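Local coordinates for protein ribonucleoside-diphosphate reductase, alpha chain (Actinobacillus ureae ATCC 25976, PDB 6DQX) that probably reduces ribonucleoside diphosphates to deoxyribonucleotides, as the catalytic alpha subunit of a class Id ribonucleotide reductase, at residues Pro28-Leu33 with Lys75-Met80; Ala234-Arg239 with Gly244-Phe249; Gln537-Ala542 with Tyr551-Met556. All blocks are in the same frame, centred on the assembly; numbering follows the deposited sequence.

Contact 1: Pro28-Leu33 with Lys75-Met80; sequences PDFEWL and KFYHYM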
loop_
_atom_site.group_PDB
_atom_site.type_symbol
_atom_site.label_atom_id
_atom_site.label_comp_id
_atom_site.label_asym_id
_atom_site.label_seq_id
_atom_site.Cartn_x
_atom_site.Cartn_y
_atom_site.Cartn_z
ATOM N N PRO A 28 -9.876 -8.359 -49.649
ATOM C CA PRO A 28 -10.942 -7.430 -49.272
ATOM C C PRO A 28 -10.549 -6.547 -48.095
ATOM O O PRO A 28 -9.741 -6.971 -47.251
ATOM C CB PRO A 28 -12.091 -8.336 -48.821
ATOM C CG PRO A 28 -11.659 -9.732 -49.067
ATOM C CD PRO A 28 -10.183 -9.751 -49.256
ATOM N N ASP A 29 -11.148 -5.356 -48.045
ATOM C CA ASP A 29 -11.078 -4.500 -46.863
ATOM C C ASP A 29 -11.547 -5.288 -45.643
ATOM O O ASP A 29 -12.562 -6.011 -45.695
ATOM C CB ASP A 29 -11.954 -3.234 -46.995
ATOM C CG ASP A 29 -11.329 -2.144 -47.835
ATOM O OD1 ASP A 29 -10.195 -2.282 -48.322
ATOM O OD2 ASP A 29 -11.978 -1.093 -47.972
ATOM N N PHE A 30 -10.807 -5.137 -44.543
ATOM C CA PHE A 30 -11.105 -5.768 -43.256
ATOM C C PHE A 30 -11.125 -7.284 -43.294
ATOM O O PHE A 30 -11.786 -7.917 -42.482
ATOM C CB PHE A 30 -12.369 -5.186 -42.624
ATOM C CG PHE A 30 -12.253 -3.725 -42.334
ATOM C CD1 PHE A 30 -11.490 -3.278 -41.243
ATOM C CD2 PHE A 30 -12.853 -2.792 -43.160
ATOM C CE1 PHE A 30 -11.351 -1.922 -40.988
ATOM C CE2 PHE A 30 -12.717 -1.434 -42.913
ATOM C CZ PHE A 30 -11.963 -1.001 -41.834
ATOM N N GLU A 31 -10.318 -7.878 -44.169
ATOM C CA GLU A 31 -10.208 -9.338 -44.175
ATOM C C GLU A 31 -9.784 -9.868 -42.817
ATOM O O GLU A 31 -10.261 -10.918 -42.374
ATOM C CB GLU A 31 -9.249 -9.823 -45.255
ATOM C CG GLU A 31 -9.184 -11.346 -45.361
ATOM C CD GLU A 31 -8.190 -11.811 -46.386
ATOM O OE1 GLU A 31 -8.614 -12.126 -47.511
ATOM O OE2 GLU A 31 -6.987 -11.862 -46.063
ATOM N N TRP A 32 -8.871 -9.139 -42.168
ATOM C CA TRP A 32 -8.395 -9.446 -40.818
ATOM C C TRP A 32 -9.469 -9.527 -39.748
ATOM O O TRP A 32 -9.331 -10.280 -38.791
ATOM C CB TRP A 32 -7.330 -8.422 -40.379
ATOM C CG TRP A 32 -7.791 -6.993 -40.210
ATOM C CD1 TRP A 32 -7.742 -6.008 -41.140
ATOM C CD2 TRP A 32 -8.295 -6.383 -39.018
ATOM N NE1 TRP A 32 -8.187 -4.844 -40.627
ATOM C CE2 TRP A 32 -8.533 -5.033 -39.317
ATOM C CE3 TRP A 32 -8.542 -6.839 -37.722
ATOM C CZ2 TRP A 32 -9.033 -4.132 -38.381
ATOM C CZ3 TRP A 32 -9.057 -5.960 -36.790
ATOM C CH2 TRP A 32 -9.294 -4.602 -37.124
ATOM N N LEU A 33 -10.513 -8.732 -39.909
ATOM C CA LEU A 33 -11.627 -8.657 -38.977
ATOM C C LEU A 33 -12.615 -9.778 -39.295
ATOM O O LEU A 33 -13.708 -9.545 -39.804
ATOM C CB LEU A 33 -12.271 -7.275 -39.079
ATOM C CG LEU A 33 -13.329 -6.867 -38.059
ATOM C CD1 LEU A 33 -12.817 -7.054 -36.646
ATOM C CD2 LEU A 33 -13.686 -5.401 -38.298
ATOM N N LYS A 75 -7.968 8.458 -44.353
ATOM C CA LYS A 75 -6.620 7.864 -44.522
ATOM C C LYS A 75 -6.362 6.817 -43.461
ATOM O O LYS A 75 -5.996 5.692 -43.779
ATOM C CB LYS A 75 -5.527 8.919 -44.480
ATOM C CG LYS A 75 -5.233 9.551 -45.826
ATOM C CD LYS A 75 -3.951 10.380 -45.815
ATOM C CE LYS A 75 -2.684 9.526 -45.743
ATOM N NZ LYS A 75 -2.311 8.824 -47.014
ATOM N N PHE A 76 -6.585 7.188 -42.193
ATOM C CA PHE A 76 -6.428 6.226 -41.102
ATOM C C PHE A 76 -7.341 5.009 -41.283
ATOM O O PHE A 76 -6.906 3.864 -41.126
ATOM C CB PHE A 76 -6.685 6.934 -39.771
ATOM C CG PHE A 76 -6.508 6.061 -38.571
ATOM C CD1 PHE A 76 -7.577 5.342 -38.067
ATOM C CD2 PHE A 76 -5.299 6.038 -37.883
ATOM C CE1 PHE A 76 -7.430 4.542 -36.943
ATOM C CE2 PHE A 76 -5.149 5.257 -36.750
ATOM C CZ PHE A 76 -6.218 4.521 -36.272
ATOM N N TYR A 77 -8.604 5.249 -41.642
ATOM C CA TYR A 77 -9.562 4.167 -41.866
ATOM C C TYR A 77 -9.109 3.231 -42.996
ATOM O O TYR A 77 -9.153 1.998 -42.845
ATOM C CB TYR A 77 -10.961 4.743 -42.153
ATOM C CG TYR A 77 -12.071 3.710 -42.163
ATOM C CD1 TYR A 77 -12.670 3.289 -40.972
ATOM C CD2 TYR A 77 -12.529 3.160 -43.353
ATOM C CE1 TYR A 77 -13.692 2.351 -40.981
ATOM C CE2 TYR A 77 -13.554 2.215 -43.368
ATOM C CZ TYR A 77 -14.132 1.822 -42.172
ATOM O OH TYR A 77 -15.148 0.896 -42.165
ATOM N N HIS A 78 -8.604 3.812 -44.084
ATOM C CA HIS A 78 -8.089 3.030 -45.212
ATOM C C HIS A 78 -6.969 2.101 -44.793
ATOM O O HIS A 78 -6.984 0.899 -45.097
ATOM C CB HIS A 78 -7.626 3.922 -46.386
ATOM C CG HIS A 78 -6.987 3.148 -47.501
ATOM N ND1 HIS A 78 -7.691 2.265 -48.292
ATOM C CD2 HIS A 78 -5.703 3.097 -47.935
ATOM C CE1 HIS A 78 -6.868 1.703 -49.164
ATOM N NE2 HIS A 78 -5.656 2.190 -48.965
ATOM N N TYR A 79 -5.993 2.642 -44.072
ATOM C CA TYR A 79 -4.906 1.808 -43.612
ATOM C C TYR A 79 -5.347 0.717 -42.639
ATOM O O TYR A 79 -4.857 -0.440 -42.734
ATOM C CB TYR A 79 -3.773 2.669 -43.056
ATOM C CG TYR A 79 -3.110 3.565 -44.092
ATOM C CD1 TYR A 79 -2.860 3.120 -45.405
ATOM C CD2 TYR A 79 -2.694 4.850 -43.753
ATOM C CE1 TYR A 79 -2.231 3.939 -46.338
ATOM C CE2 TYR A 79 -2.072 5.674 -44.677
ATOM C CZ TYR A 79 -1.841 5.225 -45.959
ATOM O OH TYR A 79 -1.204 6.054 -46.857
ATOM N N MET A 80 -6.298 1.036 -41.754
ATOM C CA MET A 80 -6.930 -0.006 -40.942
ATOM C C MET A 80 -7.551 -1.085 -41.812
ATOM O O MET A 80 -7.373 -2.304 -41.559
ATOM C CB MET A 80 -7.984 0.581 -39.978
ATOM C CG MET A 80 -7.416 1.424 -38.847
ATOM S SD MET A 80 -6.559 0.459 -37.589
ATOM C CE MET A 80 -7.961 -0.279 -36.750
HETATM O O HOH W 1 -10.436 1.271 -48.130
#

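Contact 2: Ala234-Arg239 with Gly244-Phe249; sequences AKLLQR and GIPYLF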
loop_
_atom_site.group_PDB
_atom_site.type_symbol
_atom_site.label_atom_id
_atom_site.label_comp_id
_atom_site.label_asym_id
_atom_site.label_seq_id
_atom_site.Cartn_x
_atom_site.Cartn_y
_atom_site.Cartn_z
ATOM N N ALA A 234 25.777 -16.911 -11.878
ATOM C CA ALA A 234 25.317 -18.306 -12.000
ATOM C C ALA A 234 23.942 -18.522 -11.384
ATOM O O ALA A 234 23.097 -19.176 -11.976
ATOM C CB ALA A 234 26.333 -19.270 -11.386
ATOM N N LYS A 235 23.715 -17.955 -10.201
ATOM C CA LYS A 235 22.417 -18.052 -9.543
ATOM C C LYS A 235 21.304 -17.352 -10.352
ATOM O O LYS A 235 20.216 -17.876 -10.493
ATOM C CB LYS A 235 22.500 -17.482 -8.114
ATOM C CG LYS A 235 21.223 -17.681 -7.323
ATOM C CD LYS A 235 21.299 -17.183 -5.885
ATOM C CE LYS A 235 19.945 -17.409 -5.216
ATOM N NZ LYS A 235 19.940 -17.103 -3.758
ATOM N N LEU A 236 21.591 -16.169 -10.888
ATOM C CA LEU A 236 20.616 -15.453 -11.721
ATOM C C LEU A 236 20.199 -16.306 -12.926
ATOM O O LEU A 236 19.005 -16.468 -13.198
ATOM C CB LEU A 236 21.195 -14.103 -12.164
ATOM C CG LEU A 236 20.231 -13.137 -12.860
ATOM C CD1 LEU A 236 20.746 -11.706 -12.737
ATOM C CD2 LEU A 236 20.016 -13.522 -14.319
ATOM N N LEU A 237 21.184 -16.868 -13.627
ATOM C CA LEU A 237 20.923 -17.781 -14.768
ATOM C C LEU A 237 20.112 -19.008 -14.352
ATOM O O LEU A 237 19.234 -19.448 -15.093
ATOM C CB LEU A 237 22.226 -18.249 -15.445
ATOM C CG LEU A 237 23.204 -17.240 -16.053
ATOM C CD1 LEU A 237 24.315 -17.992 -16.773
ATOM C CD2 LEU A 237 22.528 -16.254 -16.982
ATOM N N GLN A 238 20.408 -19.560 -13.175
ATOM C CA GLN A 238 19.625 -20.686 -12.614
ATOM C C GLN A 238 18.168 -20.281 -12.401
ATOM O O GLN A 238 17.259 -21.003 -12.780
ATOM C CB GLN A 238 20.223 -21.181 -11.290
ATOM C CG GLN A 238 19.642 -22.497 -10.766
ATOM C CD GLN A 238 20.009 -22.795 -9.304
ATOM O OE1 GLN A 238 20.695 -22.011 -8.637
ATOM N NE2 GLN A 238 19.545 -23.942 -8.801
ATOM N N ARG A 239 17.952 -19.102 -11.815
ATOM C CA ARG A 239 16.598 -18.575 -11.611
ATOM C C ARG A 239 15.818 -18.381 -12.932
ATOM O O ARG A 239 14.631 -18.676 -13.027
ATOM C CB ARG A 239 16.668 -17.246 -10.834
ATOM C CG ARG A 239 17.246 -17.340 -9.416
ATOM C CD ARG A 239 16.478 -18.320 -8.530
ATOM N NE ARG A 239 15.036 -18.053 -8.579
ATOM C CZ ARG A 239 14.059 -18.954 -8.440
ATOM N NH1 ARG A 239 12.786 -18.551 -8.510
ATOM N NH2 ARG A 239 14.320 -20.251 -8.242
ATOM N N GLY A 244 11.885 -18.346 -16.002
ATOM C CA GLY A 244 11.814 -17.422 -17.127
ATOM C C GLY A 244 12.384 -16.053 -16.790
ATOM O O GLY A 244 12.814 -15.336 -17.687
ATOM N N ILE A 245 12.412 -15.705 -15.501
ATOM C CA ILE A 245 12.817 -14.391 -15.031
ATOM C C ILE A 245 13.955 -14.571 -14.014
ATOM O O ILE A 245 14.218 -15.718 -13.583
ATOM C CB ILE A 245 11.587 -13.626 -14.480
ATOM C CG1 ILE A 245 11.124 -14.197 -13.121
ATOM C CG2 ILE A 245 10.467 -13.621 -15.504
ATOM C CD1 ILE A 245 10.375 -13.187 -12.290
ATOM N N PRO A 246 14.636 -13.506 -13.588
ATOM C CA PRO A 246 14.329 -12.086 -13.882
ATOM C C PRO A 246 14.511 -11.670 -15.334
ATOM O O PRO A 246 15.305 -12.255 -16.046
ATOM C CB PRO A 246 15.368 -11.333 -13.044
ATOM C CG PRO A 246 16.505 -12.292 -12.879
ATOM C CD PRO A 246 15.878 -13.648 -12.812
ATOM N N TYR A 247 13.845 -10.591 -15.713
ATOM C CA TYR A 247 14.251 -9.818 -16.902
ATOM C C TYR A 247 15.665 -9.261 -16.723
ATOM O O TYR A 247 16.137 -9.036 -15.601
ATOM C CB TYR A 247 13.268 -8.641 -17.153
ATOM C CG TYR A 247 11.800 -9.007 -17.049
ATOM C CD1 TYR A 247 11.352 -10.251 -17.449
ATOM C CD2 TYR A 247 10.855 -8.091 -16.568
ATOM C CE1 TYR A 247 10.023 -10.596 -17.378
ATOM C CE2 TYR A 247 9.508 -8.436 -16.489
ATOM C CZ TYR A 247 9.110 -9.694 -16.888
ATOM O OH TYR A 247 7.777 -10.093 -16.828
ATOM N N LEU A 248 16.372 -9.065 -17.834
ATOM C CA LEU A 248 17.667 -8.426 -17.815
ATOM C C LEU A 248 17.557 -7.036 -18.417
ATOM O O LEU A 248 16.968 -6.869 -19.479
ATOM C CB LEU A 248 18.662 -9.260 -18.596
ATOM C CG LEU A 248 18.904 -10.639 -17.960
ATOM C CD1 LEU A 248 19.710 -11.503 -18.912
ATOM C CD2 LEU A 248 19.621 -10.484 -16.628
ATOM N N PHE A 249 18.118 -6.054 -17.719
ATOM C CA PHE A 249 18.180 -4.668 -18.208
ATOM C C PHE A 249 19.651 -4.313 -18.263
ATOM O O PHE A 249 20.327 -4.168 -17.228
ATOM C CB PHE A 249 17.357 -3.754 -17.304
ATOM C CG PHE A 249 17.441 -2.297 -17.654
ATOM C CD1 PHE A 249 16.826 -1.800 -18.789
ATOM C CD2 PHE A 249 18.118 -1.415 -16.837
ATOM C CE1 PHE A 249 16.896 -0.443 -19.097
ATOM C CE2 PHE A 249 18.194 -0.064 -17.138
ATOM C CZ PHE A 249 17.592 0.416 -18.279
#

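Contact 3: Gln537-Ala542 with Tyr551-Met556; sequences QLYLTA and YYQYSM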
loop_
_atom_site.group_PDB
_atom_site.type_symbol
_atom_site.label_atom_id
_atom_site.label_comp_id
_atom_site.label_asym_id
_atom_site.label_seq_id
_atom_site.Cartn_x
_atom_site.Cartn_y
_atom_site.Cartn_z
ATOM N N GLN A 537 27.064 -17.789 -22.300
ATOM C CA GLN A 537 27.625 -17.116 -23.481
ATOM C C GLN A 537 26.564 -16.343 -24.271
ATOM O O GLN A 537 26.854 -15.249 -24.740
ATOM C CB GLN A 537 28.410 -18.077 -24.410
ATOM C CG GLN A 537 29.206 -17.377 -25.530
ATOM C CD GLN A 537 30.180 -16.309 -25.010
ATOM O OE1 GLN A 537 31.039 -16.597 -24.177
ATOM N NE2 GLN A 537 30.027 -15.061 -25.483
ATOM N N LEU A 538 25.350 -16.892 -24.396
ATOM C CA LEU A 538 24.299 -16.210 -25.153
ATOM C C LEU A 538 23.964 -14.857 -24.528
ATOM O O LEU A 538 23.923 -13.866 -25.234
ATOM C CB LEU A 538 23.035 -17.057 -25.275
ATOM C CG LEU A 538 21.961 -16.510 -26.210
ATOM C CD1 LEU A 538 22.447 -16.497 -27.650
ATOM C CD2 LEU A 538 20.694 -17.335 -26.097
ATOM N N TYR A 539 23.717 -14.821 -23.209
ATOM C CA TYR A 539 23.440 -13.549 -22.530
ATOM C C TYR A 539 24.612 -12.561 -22.559
ATOM O O TYR A 539 24.424 -11.348 -22.742
ATOM C CB TYR A 539 22.942 -13.780 -21.082
ATOM C CG TYR A 539 21.586 -14.456 -21.001
ATOM C CD1 TYR A 539 20.487 -13.929 -21.643
ATOM C CD2 TYR A 539 21.408 -15.637 -20.287
ATOM C CE1 TYR A 539 19.253 -14.541 -21.573
ATOM C CE2 TYR A 539 20.169 -16.261 -20.211
ATOM C CZ TYR A 539 19.092 -15.704 -20.868
ATOM O OH TYR A 539 17.859 -16.268 -20.816
ATOM N N LEU A 540 25.828 -13.064 -22.417
ATOM C CA LEU A 540 27.002 -12.211 -22.519
ATOM C C LEU A 540 27.131 -11.615 -23.935
ATOM O O LEU A 540 27.468 -10.432 -24.100
ATOM C CB LEU A 540 28.259 -12.978 -22.144
ATOM C CG LEU A 540 28.353 -13.424 -20.675
ATOM C CD1 LEU A 540 29.586 -14.303 -20.479
ATOM C CD2 LEU A 540 28.369 -12.233 -19.746
ATOM N N THR A 541 26.854 -12.431 -24.935
ATOM C CA THR A 541 26.825 -11.953 -26.325
ATOM C C THR A 541 25.755 -10.877 -26.515
ATOM O O THR A 541 26.027 -9.856 -27.160
ATOM C CB THR A 541 26.619 -13.113 -27.282
ATOM O OG1 THR A 541 27.771 -13.966 -27.196
ATOM C CG2 THR A 541 26.437 -12.635 -28.720
ATOM N N ALA A 542 24.586 -11.078 -25.898
ATOM C CA ALA A 542 23.510 -10.082 -25.944
ATOM C C ALA A 542 23.988 -8.725 -25.474
ATOM O O ALA A 542 23.794 -7.716 -26.172
ATOM C CB ALA A 542 22.302 -10.534 -25.135
ATOM N N TYR A 551 13.842 -10.340 -22.175
ATOM C CA TYR A 551 12.547 -10.555 -21.534
ATOM C C TYR A 551 12.503 -11.967 -20.902
ATOM O O TYR A 551 13.241 -12.176 -19.959
ATOM C CB TYR A 551 11.450 -10.282 -22.557
ATOM C CG TYR A 551 10.026 -10.087 -22.067
ATOM C CD1 TYR A 551 9.732 -9.687 -20.762
ATOM C CD2 TYR A 551 8.966 -10.271 -22.945
ATOM C CE1 TYR A 551 8.408 -9.495 -20.364
ATOM C CE2 TYR A 551 7.668 -10.065 -22.567
ATOM C CZ TYR A 551 7.397 -9.690 -21.274
ATOM O OH TYR A 551 6.096 -9.506 -20.923
ATOM N N TYR A 552 11.660 -12.885 -21.369
ATOM C CA TYR A 552 11.538 -14.249 -20.803
ATOM C C TYR A 552 12.473 -15.257 -21.451
ATOM O O TYR A 552 12.709 -15.208 -22.656
ATOM C CB TYR A 552 10.123 -14.820 -21.032
ATOM C CG TYR A 552 9.097 -14.408 -20.039
ATOM C CD1 TYR A 552 8.883 -15.163 -18.873
ATOM C CD2 TYR A 552 8.298 -13.267 -20.261
ATOM C CE1 TYR A 552 7.911 -14.785 -17.949
ATOM C CE2 TYR A 552 7.329 -12.868 -19.335
ATOM C CZ TYR A 552 7.140 -13.622 -18.181
ATOM O OH TYR A 552 6.181 -13.227 -17.267
ATOM N N GLN A 553 12.946 -16.219 -20.659
ATOM C CA GLN A 553 13.593 -17.396 -21.201
ATOM C C GLN A 553 12.563 -18.484 -21.085
ATOM O O GLN A 553 12.226 -18.899 -19.965
ATOM C CB GLN A 553 14.849 -17.734 -20.415
ATOM C CG GLN A 553 15.631 -18.927 -20.946
ATOM C CD GLN A 553 16.737 -19.350 -20.016
ATOM O OE1 GLN A 553 17.579 -18.536 -19.606
ATOM N NE2 GLN A 553 16.773 -20.645 -19.700
ATOM N N TYR A 554 12.000 -18.871 -22.226
ATOM C CA TYR A 554 11.046 -19.961 -22.287
ATOM C C TYR A 554 11.773 -21.287 -22.342
ATOM O O TYR A 554 12.945 -21.371 -22.725
ATOM C CB TYR A 554 10.121 -19.826 -23.491
ATOM C CG TYR A 554 9.159 -18.674 -23.405
ATOM C CD1 TYR A 554 8.336 -18.517 -22.284
ATOM C CD2 TYR A 554 9.037 -17.742 -24.451
ATOM C CE1 TYR A 554 7.440 -17.463 -22.192
ATOM C CE2 TYR A 554 8.126 -16.689 -24.369
ATOM C CZ TYR A 554 7.339 -16.553 -23.230
ATOM O OH TYR A 554 6.434 -15.521 -23.103
ATOM N N SER A 555 11.057 -22.323 -21.945
ATOM C CA SER A 555 11.544 -23.686 -22.018
ATOM C C SER A 555 10.771 -24.430 -23.105
ATOM O O SER A 555 9.859 -23.875 -23.714
ATOM C CB SER A 555 11.351 -24.367 -20.669
ATOM O OG SER A 555 11.916 -25.660 -20.703
ATOM N N MET A 556 11.170 -25.672 -23.362
ATOM C CA MET A 556 10.425 -26.609 -24.228
ATOM C C MET A 556 10.424 -27.984 -23.542
ATOM O O MET A 556 11.071 -28.146 -22.499
ATOM C CB MET A 556 11.054 -26.682 -25.633
ATOM C CG MET A 556 12.565 -26.893 -25.638
ATOM S SD MET A 556 13.359 -26.979 -27.257
ATOM C CE MET A 556 13.910 -25.287 -27.457
#

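Contact 1: Pro28-Leu33 with Lys75-Met80
The aromatic part of this contact is an offset edge-to-face pair in which the rim of Phe30 is turned to the face of Tyr77. The ring centroids lie 5.2 Å apart and the planes make 61°. Phe30 CZ sits above the phenol ring near its border, 3.6 Å from Tyr77 CZ, and Arg57 makes a cation-pi contact with the same tyrosine. Phe30 CE1 also leans on the Met80 side chain, 4.3 Å from CB.

A type II beta turn from Pro28 to Glu31 presents Phe30 to the last turns of helix 72-82, so a loop near the N terminus closes over the end of a helix in the helical N-terminal region.

Hydrogen bonding falls to Trp32. Its CG stands between the backbone N and the carbonyl carbon (chi1 65°), and NE1 reaches Met80 O at 2.8 Å. The bond is bent, 146° at the hydrogen, and the oxygen lies somewhat out of the indole plane.

Asp29 and His78 meet through a water. It donates to Asp29 OD2 at 2.8 Å and lies 2.9 Å from His78 ND1, at the imidazole edge, while Asp29 OD1 forms a salt bridge with Arg82.

Contact 2: Ala234-Arg239 with Gly244-Phe249
Arg239 O, near the end of helix 227-243, accepts a hydrogen bond from the hydroxyl of Thr243, and Thr243 OG1 in turn receives the backbone N-H of Ile245. One side chain thus bridges the helix end and the loop just after it. Beside this bridge Arg239 O and Ile245 O come within 3.0 Å of each other, a close approach of two acceptors without a bond between them. Lys240 NZ adds a second polar link further on: it bonds Gly244 O, Pro246 O and, from the neighbouring strand, Tyr551 O.

The apolar half rests on Leu236. Its first torsion sets CG anti to the backbone N (chi1 -171°) and carries the branched end toward the proline and leucine side chains. There the branch point CG meets Pro246 CG at 3.8 Å, and Leu236 CD2, itself near Pro246 CG, touches Leu248 CD2, also at 3.8 Å. Pro246, preceded by a cis peptide bond, offers the other end of its ring edge to the arginine, CD lying 4.2 Å from Arg239 CB. Beyond that methylene the arginine chain bends at chi2 and chi3 and leads its guanidinium away from the strand, to a salt bridge with Glu242.

Gly244 stands where the chain leaves the helix, and its positive phi of 93° is a conformation that suits glycine. From there the chain passes through a short loop with a cis proline into strand 247-249, which pairs in parallel with strand 209-213. This is the closing half of a beta-alpha-beta crossover, the repeating element of the alpha/beta barrel of ribonucleotide reductases.

Contact 3: Gln537-Ala542 with Tyr551-Met556
The Tyr539 ring meets Gln553 at its edge: the amide oxygen OE1 lies in the ring plane, while the planes of ring and amide are turned 29° from each other. Among the strand residues, a second set of flat groups packs in sequence. Tyr552 directs its edge at Tyr551, with CD2 3.7 Å above the centre of the Tyr551 ring, and Tyr552 CB rests over the border of one face of Tyr554.

A single hydrogen bond carries the link between the segments. The phenol Tyr539 OH donates to Gln553 OE1 at 2.6 Å, in the carbonyl plane and on a lone pair; the angle at the amide oxygen is 120°. Gln553 can meet it because its CG stands anti to the backbone N (chi1 -178°) and the chain stays extended beyond, laying the methylenes alongside the hydroxyl; CB comes to 3.4 Å from Tyr539 OH. The other end of the amide is also engaged, NE2 bonding to Thr241 OG1. Both ends of this buried amide therefore have partners, which should settle its rotation.

Within the helix, Gln537 O takes two donors from Thr541, N at 2.8 Å and OG1 at 2.9 Å, which approach from opposite faces of its carbonyl plane.

The two segments belong to the beta-alpha-beta unit of strand 524-525, helix 532-544 and strand 549-554. Tyr539 also packs on Ile524 of the first strand and on Leu237 and Lys240 of helix 227-243, while Leu538 touches Ile524 and helix 502-513.

In the fold
The three contacts follow one another along the chain, each closing before the next opens. Contact 1 stands apart in the helical N-terminal region, on the opposite side of the chain's centre, its own centre about 42 Å from that of contact 2 and about 37 Å from that of contact 3. Contacts 2 and 3, although nearly 300 residues separate them in sequence, have centres about 9 Å apart and touch. Their strands, 247-249 and 549-554, are antiparallel neighbours in one sheet, with a probable hydrogen bond between Gly244 O and Gln553 N (3.1 Å), and helices 227-243 and 532-544 lie next to each other. Distant parts of the sequence thus meet side by side in the barrel.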